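Local coordinates for alanine racemase (Corynebacterium glutamicum, PDB 2DY3), which binds pyridoxal-5'-phosphate in a two-domain, alanine racemase-type fold with an N-terminal TIM-type barrel and a C-terminal domain rich in beta strands, at residues 25-30 with 211-216; 195-200 with 207-212; 16-21 with 50-55; 55-60 with 73-78. All coordinates share one frame; numbering follows the deposited sequence.

Contact 1: 25-30 with 211-216; sequences GPAKLM and EMVRPG. With PLP (pyridoxal-5'-phosphate), chain F.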
# COMPACT_ATOMS: atom_id res chain seq x y z
N GLY B 25 -23.91 -13.51 21.48
CA GLY B 25 -25.07 -14.19 22.02
C GLY B 25 -25.97 -14.71 20.92
O GLY B 25 -25.51 -15.39 20.01
N PRO B 26 -27.27 -14.39 20.97
CA PRO B 26 -28.26 -14.82 19.98
C PRO B 26 -28.15 -14.09 18.63
O PRO B 26 -28.66 -14.56 17.62
CB PRO B 26 -29.59 -14.54 20.68
CG PRO B 26 -29.28 -13.26 21.41
CD PRO B 26 -27.90 -13.53 21.99
N ALA B 27 -27.49 -12.93 18.64
CA ALA B 27 -27.32 -12.15 17.42
C ALA B 27 -26.36 -12.83 16.46
O ALA B 27 -25.41 -13.48 16.89
CB ALA B 27 -26.82 -10.75 17.76
N LYS B 28 -26.60 -12.68 15.17
CA LYS B 28 -25.72 -13.28 14.17
C LYS B 28 -24.41 -12.49 14.10
O LYS B 28 -24.39 -11.29 14.37
CB LYS B 28 -26.40 -13.30 12.80
CG LYS B 28 -27.64 -14.18 12.77
CD LYS B 28 -28.33 -14.16 11.42
CE LYS B 28 -29.53 -15.09 11.41
NZ LYS B 28 -30.24 -15.10 10.09
N LEU B 29 -23.33 -13.17 13.74
CA LEU B 29 -22.02 -12.55 13.66
C LEU B 29 -21.54 -12.39 12.22
O LEU B 29 -21.19 -13.37 11.57
CB LEU B 29 -20.99 -13.39 14.42
CG LEU B 29 -19.85 -12.76 15.23
CD1 LEU B 29 -18.70 -13.75 15.27
CD2 LEU B 29 -19.40 -11.44 14.65
N MET B 30 -21.53 -11.15 11.72
CA MET B 30 -21.04 -10.88 10.37
C MET B 30 -19.61 -10.38 10.52
O MET B 30 -19.37 -9.37 11.18
CB MET B 30 -21.86 -9.80 9.67
CG MET B 30 -21.32 -9.45 8.28
SD MET B 30 -22.27 -8.17 7.41
CE MET B 30 -23.43 -9.23 6.49
N GLU B 211 -30.48 -7.96 15.26
CA GLU B 211 -30.39 -9.36 14.84
C GLU B 211 -28.98 -9.76 14.41
O GLU B 211 -28.65 -10.94 14.33
CB GLU B 211 -31.35 -9.66 13.69
CG GLU B 211 -32.84 -9.52 14.00
CD GLU B 211 -33.31 -8.08 13.99
OE1 GLU B 211 -32.62 -7.23 13.38
OE2 GLU B 211 -34.37 -7.80 14.58
N MET B 212 -28.15 -8.76 14.13
CA MET B 212 -26.80 -9.04 13.68
C MET B 212 -25.86 -7.88 13.98
O MET B 212 -26.27 -6.72 13.99
CB MET B 212 -26.82 -9.32 12.17
CG MET B 212 -25.50 -9.79 11.54
SD MET B 212 -25.69 -10.18 9.77
CE MET B 212 -25.83 -11.94 9.82
N VAL B 213 -24.60 -8.22 14.24
CA VAL B 213 -23.56 -7.23 14.52
C VAL B 213 -22.48 -7.47 13.46
O VAL B 213 -22.29 -8.60 13.02
CB VAL B 213 -22.97 -7.41 15.94
CG1 VAL B 213 -24.08 -7.27 16.98
CG2 VAL B 213 -22.29 -8.76 16.07
N ARG B 214 -21.78 -6.42 13.05
CA ARG B 214 -20.74 -6.58 12.04
C ARG B 214 -19.42 -5.93 12.38
O ARG B 214 -19.06 -4.89 11.84
CB ARG B 214 -21.22 -6.06 10.68
CG ARG B 214 -21.73 -4.64 10.68
CD ARG B 214 -21.85 -4.11 9.25
NE ARG B 214 -22.51 -2.80 9.19
CZ ARG B 214 -22.20 -1.76 9.96
NH1 ARG B 214 -21.25 -1.84 10.88
NH2 ARG B 214 -22.84 -0.61 9.79
N PRO B 215 -18.67 -6.56 13.29
CA PRO B 215 -17.37 -6.00 13.67
C PRO B 215 -16.28 -6.45 12.71
O PRO B 215 -16.35 -7.54 12.13
CB PRO B 215 -17.17 -6.54 15.08
CG PRO B 215 -17.80 -7.89 15.01
CD PRO B 215 -19.05 -7.67 14.18
N GLY B 216 -15.28 -5.59 12.53
CA GLY B 216 -14.17 -5.94 11.68
C GLY B 216 -12.91 -5.96 12.52
O GLY B 216 -12.36 -7.02 12.83
N1 PLP F . -19.54 -1.92 8.55
C2 PLP F . -19.21 -1.14 7.43
C2A PLP F . -20.33 -0.64 6.53
C3 PLP F . -17.85 -0.85 7.18
O3 PLP F . -17.51 -0.08 6.08
C4 PLP F . -16.84 -1.34 8.06
C4A PLP F . -15.34 -1.02 7.85
C5 PLP F . -17.23 -2.12 9.20
C6 PLP F . -18.57 -2.40 9.42
C5A PLP F . -16.25 -2.66 10.19
O4P PLP F . -15.94 -1.69 11.18
P PLP F . -14.92 -1.88 12.43
O1P PLP F . -13.62 -2.30 11.90
O2P PLP F . -14.90 -0.54 13.01
O3P PLP F . -15.57 -2.92 13.25

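Contact 2: 195-200 with 207-212; sequences HVCNSP and DLHMEM. With PLP (pyridoxal-5'-phosphate), chain F.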
# COMPACT_ATOMS: atom_id res chain seq x y z
N HIS B 195 -28.78 -4.57 11.21
CA HIS B 195 -27.53 -4.37 11.93
C HIS B 195 -26.98 -2.95 11.83
O HIS B 195 -27.19 -2.26 10.85
CB HIS B 195 -26.49 -5.38 11.44
CG HIS B 195 -26.46 -5.57 9.96
ND1 HIS B 195 -25.51 -4.99 9.15
CD2 HIS B 195 -27.24 -6.32 9.14
CE1 HIS B 195 -25.69 -5.38 7.90
NE2 HIS B 195 -26.74 -6.19 7.87
N VAL B 196 -26.29 -2.53 12.89
CA VAL B 196 -25.70 -1.20 12.94
C VAL B 196 -24.34 -1.22 13.64
O VAL B 196 -23.51 -0.34 13.43
CB VAL B 196 -26.61 -0.22 13.72
CG1 VAL B 196 -27.98 -0.12 13.06
CG2 VAL B 196 -26.74 -0.67 15.17
N CYS B 197 -24.10 -2.24 14.46
CA CYS B 197 -22.87 -2.34 15.24
C CYS B 197 -21.54 -2.72 14.59
O CYS B 197 -21.37 -3.83 14.07
CB CYS B 197 -23.10 -3.27 16.44
SG CYS B 197 -24.06 -2.53 17.78
N ASN B 198 -20.59 -1.79 14.64
CA ASN B 198 -19.24 -2.03 14.14
C ASN B 198 -18.49 -2.37 15.43
O ASN B 198 -19.11 -2.41 16.49
CB ASN B 198 -18.69 -0.76 13.47
CG ASN B 198 -18.66 0.43 14.41
OD1 ASN B 198 -19.28 0.42 15.47
ND2 ASN B 198 -17.94 1.47 14.01
N SER B 199 -17.18 -2.60 15.37
CA SER B 199 -16.43 -2.96 16.58
C SER B 199 -16.63 -2.07 17.81
O SER B 199 -16.93 -2.56 18.90
CB SER B 199 -14.94 -3.08 16.27
OG SER B 199 -14.66 -4.23 15.50
N PRO B 200 -16.45 -0.75 17.67
CA PRO B 200 -16.62 0.14 18.82
C PRO B 200 -18.00 0.04 19.48
O PRO B 200 -18.10 -0.11 20.69
CB PRO B 200 -16.32 1.52 18.25
CG PRO B 200 -16.65 1.38 16.81
CD PRO B 200 -16.11 0.02 16.46
N ASP B 207 -27.16 -3.06 23.74
CA ASP B 207 -28.55 -2.72 23.46
C ASP B 207 -28.77 -2.48 21.96
O ASP B 207 -29.91 -2.32 21.52
CB ASP B 207 -28.96 -1.47 24.24
CG ASP B 207 -28.08 -0.27 23.94
OD1 ASP B 207 -28.59 0.87 24.02
OD2 ASP B 207 -26.89 -0.46 23.63
N LEU B 208 -27.69 -2.46 21.19
CA LEU B 208 -27.80 -2.22 19.76
C LEU B 208 -27.45 -3.43 18.90
O LEU B 208 -27.26 -3.30 17.69
CB LEU B 208 -26.91 -1.04 19.35
CG LEU B 208 -27.16 0.28 20.08
CD1 LEU B 208 -26.16 1.33 19.62
CD2 LEU B 208 -28.59 0.74 19.80
N HIS B 209 -27.38 -4.61 19.51
CA HIS B 209 -27.05 -5.81 18.75
C HIS B 209 -28.06 -6.15 17.66
O HIS B 209 -27.68 -6.68 16.61
CB HIS B 209 -26.91 -7.01 19.69
CG HIS B 209 -25.68 -6.98 20.53
ND1 HIS B 209 -24.74 -5.98 20.43
CD2 HIS B 209 -25.22 -7.83 21.48
CE1 HIS B 209 -23.75 -6.22 21.28
NE2 HIS B 209 -24.02 -7.34 21.93
N MET B 210 -29.33 -5.87 17.90
CA MET B 210 -30.37 -6.17 16.92
C MET B 210 -30.25 -7.63 16.53
O MET B 210 -29.94 -8.47 17.37
CB MET B 210 -30.20 -5.26 15.70
CG MET B 210 -30.21 -3.79 16.06
SD MET B 210 -30.31 -2.71 14.64
CE MET B 210 -32.08 -2.75 14.34
N GLU B 211 -30.48 -7.96 15.26
CA GLU B 211 -30.39 -9.36 14.84
C GLU B 211 -28.98 -9.76 14.41
O GLU B 211 -28.65 -10.94 14.33
CB GLU B 211 -31.35 -9.66 13.69
CG GLU B 211 -32.84 -9.52 14.00
CD GLU B 211 -33.31 -8.08 13.99
OE1 GLU B 211 -32.62 -7.23 13.38
OE2 GLU B 211 -34.37 -7.80 14.58
N MET B 212 -28.15 -8.76 14.13
CA MET B 212 -26.80 -9.04 13.68
C MET B 212 -25.86 -7.88 13.98
O MET B 212 -26.27 -6.72 13.99
CB MET B 212 -26.82 -9.32 12.17
CG MET B 212 -25.50 -9.79 11.54
SD MET B 212 -25.69 -10.18 9.77
CE MET B 212 -25.83 -11.94 9.82
N1 PLP F . -19.54 -1.92 8.55
C2 PLP F . -19.21 -1.14 7.43
C2A PLP F . -20.33 -0.64 6.53
C3 PLP F . -17.85 -0.85 7.18
O3 PLP F . -17.51 -0.08 6.08
C4 PLP F . -16.84 -1.34 8.06
C4A PLP F . -15.34 -1.02 7.85
C5 PLP F . -17.23 -2.12 9.20
C6 PLP F . -18.57 -2.40 9.42
C5A PLP F . -16.25 -2.66 10.19
O4P PLP F . -15.94 -1.69 11.18
P PLP F . -14.92 -1.88 12.43
O1P PLP F . -13.62 -2.30 11.90
O2P PLP F . -14.90 -0.54 13.01
O3P PLP F . -15.57 -2.92 13.25
O HOH W 1 -26.25 -4.31 15.37

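Contact 3: 16-21 with 50-55; sequences NTRVLK and AAHGAD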
# COMPACT_ATOMS: atom_id res chain seq x y z
N ASN B 16 -10.09 -14.69 18.58
CA ASN B 16 -10.86 -13.46 18.48
C ASN B 16 -12.27 -13.77 18.00
O ASN B 16 -13.24 -13.19 18.49
CB ASN B 16 -10.18 -12.49 17.51
CG ASN B 16 -8.83 -12.01 18.01
OD1 ASN B 16 -7.98 -11.57 17.22
ND2 ASN B 16 -8.62 -12.09 19.32
N THR B 17 -12.37 -14.69 17.04
CA THR B 17 -13.67 -15.07 16.50
C THR B 17 -14.54 -15.70 17.58
O THR B 17 -15.73 -15.39 17.69
CB THR B 17 -13.52 -16.06 15.33
OG1 THR B 17 -12.79 -15.44 14.27
CG2 THR B 17 -14.89 -16.48 14.81
N ARG B 18 -13.94 -16.57 18.39
CA ARG B 18 -14.67 -17.23 19.48
C ARG B 18 -15.12 -16.21 20.52
O ARG B 18 -16.25 -16.27 21.01
CB ARG B 18 -13.78 -18.29 20.15
CG ARG B 18 -13.51 -19.52 19.30
CD ARG B 18 -12.51 -20.46 19.97
NE ARG B 18 -12.95 -20.89 21.30
CZ ARG B 18 -12.25 -21.71 22.08
NH1 ARG B 18 -11.08 -22.19 21.68
NH2 ARG B 18 -12.73 -22.05 23.28
N VAL B 19 -14.24 -15.27 20.86
CA VAL B 19 -14.57 -14.24 21.84
C VAL B 19 -15.69 -13.33 21.35
O VAL B 19 -16.52 -12.86 22.14
CB VAL B 19 -13.34 -13.36 22.16
CG1 VAL B 19 -13.76 -12.14 22.96
CG2 VAL B 19 -12.31 -14.16 22.93
N LEU B 20 -15.72 -13.07 20.05
CA LEU B 20 -16.77 -12.22 19.49
C LEU B 20 -18.08 -13.00 19.39
O LEU B 20 -19.16 -12.44 19.60
CB LEU B 20 -16.36 -11.70 18.11
CG LEU B 20 -15.15 -10.76 18.08
CD1 LEU B 20 -14.89 -10.31 16.66
CD2 LEU B 20 -15.39 -9.56 18.97
N LYS B 21 -17.98 -14.29 19.09
CA LYS B 21 -19.16 -15.12 18.98
C LYS B 21 -19.84 -15.20 20.34
O LYS B 21 -21.06 -15.05 20.45
CB LYS B 21 -18.79 -16.53 18.48
CG LYS B 21 -19.97 -17.35 18.00
CD LYS B 21 -20.70 -16.64 16.86
CE LYS B 21 -21.98 -17.36 16.46
NZ LYS B 21 -21.71 -18.71 15.90
N ALA B 50 -14.64 -18.38 9.45
CA ALA B 50 -15.83 -19.15 9.12
C ALA B 50 -15.91 -20.41 9.98
O ALA B 50 -16.97 -20.77 10.49
CB ALA B 50 -15.82 -19.54 7.64
N ALA B 51 -14.76 -21.06 10.14
CA ALA B 51 -14.67 -22.29 10.92
C ALA B 51 -14.88 -22.08 12.41
O ALA B 51 -14.93 -23.04 13.17
CB ALA B 51 -13.32 -22.97 10.66
N HIS B 52 -14.99 -20.83 12.84
CA HIS B 52 -15.20 -20.58 14.27
C HIS B 52 -16.46 -19.84 14.67
O HIS B 52 -16.50 -19.23 15.74
CB HIS B 52 -13.96 -19.91 14.88
CG HIS B 52 -12.80 -20.84 15.00
ND1 HIS B 52 -11.89 -21.03 13.98
CD2 HIS B 52 -12.45 -21.70 15.99
CE1 HIS B 52 -11.04 -21.98 14.33
NE2 HIS B 52 -11.35 -22.41 15.54
N GLY B 53 -17.48 -19.88 13.83
CA GLY B 53 -18.72 -19.24 14.22
C GLY B 53 -19.33 -18.14 13.37
O GLY B 53 -20.52 -17.87 13.50
N ALA B 54 -18.54 -17.49 12.51
CA ALA B 54 -19.09 -16.42 11.69
C ALA B 54 -20.36 -16.86 10.96
O ALA B 54 -20.39 -17.90 10.31
CB ALA B 54 -18.05 -15.94 10.67
N ASP B 55 -21.40 -16.05 11.07
CA ASP B 55 -22.68 -16.34 10.43
C ASP B 55 -22.73 -15.71 9.04
O ASP B 55 -23.51 -16.12 8.18
CB ASP B 55 -23.82 -15.78 11.27
CG ASP B 55 -23.92 -16.45 12.62
OD1 ASP B 55 -24.25 -17.65 12.64
OD2 ASP B 55 -23.65 -15.79 13.64

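Contact 4: 55-60 with 73-78; sequences DAFGVA and ISQEVL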
# COMPACT_ATOMS: atom_id res chain seq x y z
N ASP B 55 -21.40 -16.05 11.07
CA ASP B 55 -22.68 -16.34 10.43
C ASP B 55 -22.73 -15.71 9.04
O ASP B 55 -23.51 -16.12 8.18
CB ASP B 55 -23.82 -15.78 11.27
CG ASP B 55 -23.92 -16.45 12.62
OD1 ASP B 55 -24.25 -17.65 12.64
OD2 ASP B 55 -23.65 -15.79 13.64
N ALA B 56 -21.88 -14.72 8.83
CA ALA B 56 -21.85 -14.02 7.55
C ALA B 56 -20.58 -13.19 7.43
O ALA B 56 -19.80 -13.09 8.38
CB ALA B 56 -23.07 -13.12 7.44
N PHE B 57 -20.38 -12.60 6.25
CA PHE B 57 -19.21 -11.77 5.99
C PHE B 57 -19.61 -10.48 5.29
O PHE B 57 -20.55 -10.46 4.49
CB PHE B 57 -18.21 -12.52 5.12
CG PHE B 57 -17.49 -13.64 5.84
CD1 PHE B 57 -16.37 -13.38 6.60
CD2 PHE B 57 -17.97 -14.94 5.77
CE1 PHE B 57 -15.72 -14.40 7.29
CE2 PHE B 57 -17.34 -15.97 6.45
CZ PHE B 57 -16.21 -15.69 7.21
N GLY B 58 -18.91 -9.41 5.61
CA GLY B 58 -19.20 -8.13 4.99
C GLY B 58 -17.97 -7.59 4.29
O GLY B 58 -16.85 -7.64 4.84
N VAL B 59 -18.15 -7.11 3.06
CA VAL B 59 -17.04 -6.52 2.32
C VAL B 59 -17.54 -5.26 1.64
O VAL B 59 -18.74 -5.00 1.59
CB VAL B 59 -16.46 -7.46 1.22
CG1 VAL B 59 -15.75 -8.64 1.86
CG2 VAL B 59 -17.56 -7.92 0.27
N ALA B 60 -16.60 -4.48 1.12
CA ALA B 60 -16.95 -3.25 0.44
C ALA B 60 -17.35 -3.44 -1.01
O ALA B 60 -18.44 -3.05 -1.41
CB ALA B 60 -15.79 -2.26 0.51
N ILE B 73 -16.08 -19.62 0.77
CA ILE B 73 -16.95 -19.13 1.83
C ILE B 73 -18.37 -19.37 1.36
O ILE B 73 -18.77 -18.91 0.28
CB ILE B 73 -16.75 -17.61 2.06
CG1 ILE B 73 -15.33 -17.34 2.57
CG2 ILE B 73 -17.80 -17.10 3.05
CD1 ILE B 73 -15.01 -18.01 3.89
N SER B 74 -19.14 -20.11 2.15
CA SER B 74 -20.52 -20.42 1.80
C SER B 74 -21.51 -19.64 2.67
O SER B 74 -22.72 -19.73 2.48
CB SER B 74 -20.78 -21.92 1.94
OG SER B 74 -20.51 -22.37 3.26
N GLN B 75 -21.00 -18.87 3.62
CA GLN B 75 -21.87 -18.08 4.47
C GLN B 75 -22.45 -16.88 3.71
O GLN B 75 -22.00 -16.54 2.62
CB GLN B 75 -21.11 -17.53 5.69
CG GLN B 75 -20.77 -18.54 6.79
CD GLN B 75 -19.81 -19.62 6.34
OE1 GLN B 75 -18.92 -19.38 5.51
NE2 GLN B 75 -19.97 -20.82 6.88
N GLU B 76 -23.46 -16.26 4.31
CA GLU B 76 -24.11 -15.08 3.76
C GLU B 76 -23.01 -14.02 3.57
O GLU B 76 -22.16 -13.84 4.45
CB GLU B 76 -25.14 -14.59 4.77
CG GLU B 76 -25.92 -13.35 4.39
CD GLU B 76 -26.87 -12.93 5.50
OE1 GLU B 76 -27.59 -13.81 6.02
OE2 GLU B 76 -26.91 -11.73 5.84
N VAL B 77 -23.01 -13.34 2.43
CA VAL B 77 -22.02 -12.30 2.13
C VAL B 77 -22.70 -11.00 1.70
O VAL B 77 -23.55 -11.00 0.82
CB VAL B 77 -21.05 -12.75 1.01
CG1 VAL B 77 -20.12 -11.59 0.61
CG2 VAL B 77 -20.21 -13.94 1.49
N LEU B 78 -22.31 -9.89 2.33
CA LEU B 78 -22.87 -8.57 2.01
C LEU B 78 -21.81 -7.64 1.43
O LEU B 78 -20.69 -7.56 1.92
CB LEU B 78 -23.47 -7.94 3.27
CG LEU B 78 -24.06 -6.52 3.13
CD1 LEU B 78 -25.20 -6.49 2.12
CD2 LEU B 78 -24.55 -6.07 4.49
O HOH W 2 -24.87 -17.65 6.26

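Contact 1: 25-30 with 211-216
K28 and L29, on the first strand of the TIM-type barrel, pair in parallel with M212 and V213 on its short last strand. K28 N donates to E211 O at 2.8 Å, K28 O accepts from V213 N at 3.1 Å, and M30 N reaches V213 O at 3.0 Å, the last bond almost straight down the carbonyl. M212 is extended to SD, with CG anti to the backbone N (chi1 -173°); it then bends at chi3, bringing CE to a tight 3.3 Å from K28 CB. Its SD lies 3.9 Å from M30 CB, and two flexible thioethers meet on this face, beside A56 and L78. On the other face, L29 sets CD2 3.8 Å from P215 CD, crossing the proline ring at about a right angle, while V213 packs on F202 of helix 199-202. Past the pairing, the chain enters the PLP site. The N1 end of the PLP ring points at one face of the R214 guanidinium, NH1 being 2.9 Å from N1, and G216, with no side chain to crowd the phosphate, gives its N-H to O3P at 2.8 Å. Ligand-binding residues beyond the C-terminal end of a strand are typical of TIM barrels.

Contact 2: 195-200 with 207-212
C197 and V196 pack on L208 in the TIM-type barrel, where 195-200 runs into the N-terminus of helix 199-202 at the PLP phosphate and 207-212 comes back after that helix toward strand 212-213. The tight part is apolar. The short cysteine side chain puts its polarisable SG 3.6 Å from L208 CB, and the V196 methyl CG2 also meets that CB, more loosely; helix 169-186 contributes I174 and F177 to this apolar cluster. H195 makes a Met-aromatic contact with M212, whose SD lies 4.6 Å from the ring centroid and approaches obliquely, 29° off the normal; the H195 ring also meets that of F156. Where the backbones stand apart and make no clear direct hydrogen bond, an internal water bridges them: it accepts from V196 N at 3.1 Å and lies within hydrogen-bonding distance of L208 O (2.7 Å) and M212 O (2.8 Å), with too few protons to serve every nearby acceptor. The partly exposed rim belongs to M210, whose SD touches V196 CG1 at 3.8 Å, the side chains crossing at about a right angle, and to H209, its ring turning an edge to C197 SG. N198 suits the N-cap: its OD1 accepts from A201 N at the start of helix 199-202. S199 grips one phosphate oxygen twice, N to PLP O3P at 2.7 Å and OG to the same O3P at 2.8 Å.

Contact 3: 16-21 with 50-55
H52, K21 and T17 lose more surface here than any other residues. H52 sits where the chain leaves helix 42-50 and turns. Its CB and carbonyl meet the methyl of T17, with CG2 3.6 Å from H52 CB and 3.3 Å from H52 O, while its imidazole reaches outward past R18, where CD2 is 4.1 Å from R18 CG. The ring is anchored at its own helix end, through ND1 to V48 O. Threonine suits the helix side of this junction: CG2 stands anti to the backbone N and faces the turn, leaving OG1 to bond to I13 O one helical turn back. The two segments belong to the outer layer of the TIM-type barrel, where helix 10-24 lies beside the loop that carries the chain from helix 42-50 to strand 56-59. K21, one helical turn after T17, spans the junction toward G53 and D55. Its chain bends at chi2 (59°), which swings CD toward the loop, and NZ donates to G53 O at 2.8 Å, arriving well to one side of the carbonyl, at a C=O...N angle of 116°. Glycine suits position 53 because at phi 121° a CB would jam against H52 O and crowd K21 CG. K21 CE rests 3.6 Å from D55 OD2; NZ is 4.2 Å from that oxygen, beyond a salt bridge but probably attracted, and OD2 accepts from L29 N.

Contact 4: 55-60 with 73-78
F57 and V59 hydrogen-bond to E76 and L78, the parallel pattern stepping round V77. F57 N donates to E76 O, L78 N to F57 O and V59 N to L78 O, each at 2.8 Å, so F57 is held by both its N-H and its carbonyl. V77 CA adds a CA-H...O contact to F57 O at 3.3 Å. Where the strands begin to part, a water replaces the next rung, donating a hydrogen bond to D55 O and accepting one from E76 N, both at 2.8 Å. The apolar contacts on one face centre on the flat F57 ring. F57 CG is anti to the carbonyl carbon (chi1 -72°); CD2 and CE2 both meet CG2 of the beta-branched I73, CD2 at 3.5 Å, the side chains crossing at about a right angle. A polar atom, Q75 OE1, lies at the ring's edge, in its plane, 3.9 Å from CE2, with the amide turned 74° against the ring. On the other face A56 and G58 are small: A56 CB packs at 3.7 Å on the CB of the long E76, whose carboxylate goes out to a salt bridge with R118, and G58 lies beside L78. The pairing closes the beta-alpha-beta crossover of strand 56-59, helix 62-70 and strand 76-81; V59 and V77 pack on helix 62-70, F57 on helix 42-50, and A56 and L78 on M30 of strand 28-32.

All four contacts belong to the N-terminal barrel. Along the chain, contact 3 closes first, then contact 4, then contact 2; contact 1 reaches from residues 25-30 across to 211-216, joining the first strand to the last. Contacts 1 and 4 lie in one parallel sheet, about 12 Å apart between centres, because strand 28-32 neighbours strand 56-59. D55, shared by contacts 3 and 4, ties them to contact 1 by its carboxylate at L29 N. Contacts 1 and 2, about 7 Å apart between centres, share E211 and M212 and are linked by R214 N to C197 O; the N-terminus of helix 199-202 and the residues after strand 212-213 both bind the PLP phosphate. Contact 3 lies in the outer layer, the T17 side chain about 13 Å from PLP.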